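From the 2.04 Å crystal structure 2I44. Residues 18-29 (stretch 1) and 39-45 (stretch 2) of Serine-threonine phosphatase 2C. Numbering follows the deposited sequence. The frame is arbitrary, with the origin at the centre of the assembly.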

# COMPACT_ATOMS: atom_id res chain seq x y z
N SER A 18 -9.56 17.11 9.83
CA SER A 18 -8.90 16.99 11.14
C SER A 18 -9.46 15.89 12.04
O SER A 18 -10.67 15.81 12.29
CB SER A 18 -8.96 18.33 11.88
OG SER A 18 -8.36 18.23 13.16
N TYR A 19 -8.57 15.03 12.53
CA TYR A 19 -8.95 13.94 13.42
C TYR A 19 -8.14 14.10 14.71
O TYR A 19 -7.13 14.82 14.74
CB TYR A 19 -8.67 12.59 12.76
CG TYR A 19 -9.53 12.32 11.54
CD1 TYR A 19 -10.86 11.94 11.66
CD2 TYR A 19 -9.00 12.47 10.26
CE1 TYR A 19 -11.66 11.72 10.53
CE2 TYR A 19 -9.79 12.26 9.12
CZ TYR A 19 -11.11 11.88 9.26
OH TYR A 19 -11.87 11.66 8.13
N PRO A 20 -8.56 13.44 15.79
CA PRO A 20 -7.85 13.53 17.06
C PRO A 20 -6.32 13.40 17.00
O PRO A 20 -5.60 14.27 17.50
CB PRO A 20 -8.51 12.44 17.90
CG PRO A 20 -9.93 12.52 17.44
CD PRO A 20 -9.78 12.62 15.94
N ALA A 21 -5.83 12.34 16.38
CA ALA A 21 -4.39 12.12 16.31
C ALA A 21 -3.71 12.47 14.99
O ALA A 21 -2.51 12.23 14.84
CB ALA A 21 -4.07 10.66 16.68
N PHE A 22 -4.44 13.03 14.04
CA PHE A 22 -3.84 13.36 12.75
C PHE A 22 -4.80 14.05 11.81
O PHE A 22 -6.01 13.99 12.00
CB PHE A 22 -3.40 12.06 12.07
CG PHE A 22 -4.54 11.13 11.79
CD1 PHE A 22 -5.25 11.22 10.58
CD2 PHE A 22 -4.97 10.22 12.75
CE1 PHE A 22 -6.36 10.41 10.35
CE2 PHE A 22 -6.08 9.41 12.52
CZ PHE A 22 -6.78 9.50 11.32
N ASP A 23 -4.26 14.70 10.78
CA ASP A 23 -5.07 15.35 9.77
C ASP A 23 -4.80 14.55 8.50
O ASP A 23 -3.67 14.12 8.26
CB ASP A 23 -4.66 16.81 9.57
CG ASP A 23 -4.76 17.61 10.85
OD1 ASP A 23 -5.68 17.34 11.65
OD2 ASP A 23 -3.92 18.52 11.05
N ALA A 24 -5.83 14.32 7.70
CA ALA A 24 -5.64 13.53 6.50
C ALA A 24 -6.31 14.12 5.27
O ALA A 24 -7.27 14.88 5.37
CB ALA A 24 -6.14 12.11 6.72
N ALA A 25 -5.77 13.75 4.12
CA ALA A 25 -6.28 14.20 2.84
C ALA A 25 -6.02 13.08 1.85
O ALA A 25 -5.03 12.36 1.96
CB ALA A 25 -5.57 15.47 2.40
N ILE A 26 -6.91 12.92 0.88
CA ILE A 26 -6.75 11.88 -0.12
C ILE A 26 -7.20 12.43 -1.46
O ILE A 26 -8.29 12.99 -1.55
CB ILE A 26 -7.61 10.63 0.19
CG1 ILE A 26 -7.41 10.19 1.64
CG2 ILE A 26 -7.22 9.48 -0.74
CD1 ILE A 26 -8.36 9.09 2.06
N PHE A 27 -6.38 12.27 -2.48
CA PHE A 27 -6.72 12.74 -3.81
C PHE A 27 -6.25 11.72 -4.84
O PHE A 27 -5.19 11.12 -4.69
CB PHE A 27 -6.06 14.09 -4.10
CG PHE A 27 -6.64 14.80 -5.30
CD1 PHE A 27 -7.82 15.52 -5.19
CD2 PHE A 27 -6.02 14.70 -6.54
CE1 PHE A 27 -8.39 16.16 -6.30
CE2 PHE A 27 -6.58 15.33 -7.67
CZ PHE A 27 -7.76 16.06 -7.54
N THR A 28 -7.03 11.55 -5.90
CA THR A 28 -6.69 10.60 -6.95
C THR A 28 -7.02 11.20 -8.31
O THR A 28 -7.84 12.10 -8.42
CB THR A 28 -7.46 9.27 -6.77
OG1 THR A 28 -6.97 8.31 -7.71
CG2 THR A 28 -8.96 9.48 -6.98
N ASP A 29 -6.39 10.68 -9.35
CA ASP A 29 -6.64 11.15 -10.70
C ASP A 29 -6.35 10.02 -11.67
O ASP A 29 -5.42 9.24 -11.46
CB ASP A 29 -5.75 12.36 -11.02
CG ASP A 29 -6.21 13.10 -12.26
OD1 ASP A 29 -6.15 12.53 -13.37
OD2 ASP A 29 -6.64 14.27 -12.12
N ARG A 39 -7.05 2.39 -5.94
CA ARG A 39 -8.09 2.37 -4.92
C ARG A 39 -7.45 2.72 -3.58
O ARG A 39 -6.23 2.77 -3.46
CB ARG A 39 -8.76 0.99 -4.86
CG ARG A 39 -9.61 0.66 -6.09
CD ARG A 39 -10.82 1.60 -6.19
NE ARG A 39 -11.73 1.21 -7.27
CZ ARG A 39 -11.51 1.41 -8.57
NH1 ARG A 39 -10.39 2.00 -8.98
NH2 ARG A 39 -12.40 1.00 -9.46
N PHE A 40 -8.28 2.98 -2.57
CA PHE A 40 -7.74 3.34 -1.26
C PHE A 40 -8.78 3.16 -0.17
O PHE A 40 -9.99 3.10 -0.42
CB PHE A 40 -7.23 4.78 -1.29
CG PHE A 40 -8.25 5.78 -1.74
CD1 PHE A 40 -9.26 6.20 -0.89
CD2 PHE A 40 -8.19 6.32 -3.02
CE1 PHE A 40 -10.20 7.14 -1.30
CE2 PHE A 40 -9.13 7.27 -3.44
CZ PHE A 40 -10.13 7.68 -2.58
N THR A 41 -8.30 3.11 1.07
CA THR A 41 -9.16 2.90 2.21
C THR A 41 -8.61 3.64 3.42
O THR A 41 -7.41 3.58 3.69
CB THR A 41 -9.26 1.39 2.53
OG1 THR A 41 -9.86 0.71 1.43
CG2 THR A 41 -10.07 1.16 3.81
N LEU A 42 -9.48 4.36 4.12
CA LEU A 42 -9.07 5.08 5.31
C LEU A 42 -10.11 4.85 6.40
O LEU A 42 -11.29 5.15 6.22
CB LEU A 42 -8.93 6.58 5.02
CG LEU A 42 -8.28 7.44 6.11
CD1 LEU A 42 -7.89 8.79 5.55
CD2 LEU A 42 -9.23 7.61 7.28
N CYS A 43 -9.67 4.29 7.53
CA CYS A 43 -10.56 4.05 8.66
C CYS A 43 -10.11 4.97 9.81
O CYS A 43 -9.20 4.65 10.56
CB CYS A 43 -10.47 2.59 9.10
SG CYS A 43 -11.71 2.11 10.34
N PRO A 44 -10.76 6.14 9.95
CA PRO A 44 -10.43 7.13 10.99
C PRO A 44 -10.44 6.64 12.44
O PRO A 44 -9.60 7.04 13.24
CB PRO A 44 -11.43 8.25 10.72
CG PRO A 44 -12.61 7.53 10.18
CD PRO A 44 -11.98 6.54 9.22
N GLN A 45 -11.40 5.79 12.78
CA GLN A 45 -11.47 5.24 14.13
C GLN A 45 -11.52 3.72 14.02
O GLN A 45 -12.58 3.12 13.85
CB GLN A 45 -12.71 5.75 14.88
CG GLN A 45 -12.96 5.04 16.20
CD GLN A 45 -14.13 5.61 16.98
OE1 GLN A 45 -14.02 6.65 17.63
NE2 GLN A 45 -15.28 4.94 16.91

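The two stretches meet almost entirely through their side chains; the backbone O of Pro44, beside the Phe22 ring, is the exception among the closest contacts. Strand 22-29 and strand 39-43 run nearly antiparallel, with 169° between their N-to-C directions, yet their axes come no closer than 9.2 Å. That is about twice the spacing of neighbouring strands in one sheet, and no hydrogen bond crosses between the stretches. What joins them is packing, which buries 389 Å² summed over both sides.

Within the two strands, alternation of side chains goes with which residues take part. On the first strand the CA-to-CB bonds of Phe22, Ala24, Ile26 and Thr28 point toward the other stretch, while those of Ala25 and Phe27 point away. On the second, Phe40 and Leu42 point toward the partner and Arg39, Thr41 and Cys43 away.

Ile26 is the main bump, with 80 Å² covered by the other stretch. Its CG2 methyl sits almost squarely over the Phe40 ring: CG2 of Ile26 lies 3.7 Å from the centroid of that ring, only 4° off the ring normal, a CH-pi contact. CG2 of Ile26 lies 3.8 to 4.0 Å from all six ring atoms of Phe40 (CG, CD1, CD2, CE1, CE2 and CZ), as a methyl nearly centred on the face should. With chi1 at -49° (m) and chi2 at 173° (t), the other branch of Ile26 extends toward Leu42, where CD1 of Ile26 approaches CD1 of Leu42 to 3.5 Å. The isoleucine thus spans the two inward residues of the opposing strand.

The Phe40 ring, set by chi1 at 55° (p), is also met at its edge. There CG2 of Thr28 lies near the ring plane, 4.2 Å from CE2 of Phe40, a looser fit than the methyl over the face.

Leu42 answers Ile26 with a bump of its own. The small side chain of Ala24 leaves a shallow place beside Ile26, and CD1 of Leu42 reaches it, 3.9 Å from CB of Ala24. One leucine methyl therefore touches both Ala24 and Ile26.

Past the end of strand 39-43, Pro44 extends the contact. CB of Pro44 packs 3.5 Å from CE1 of Tyr19, approaching the tyrosine ring obliquely, and 58 Å² of the proline is covered. The Phe22 ring approaches the same residue from another side: its CZ lies 4.2 Å from the backbone O of Pro44, which sits near the ring plane at the edge.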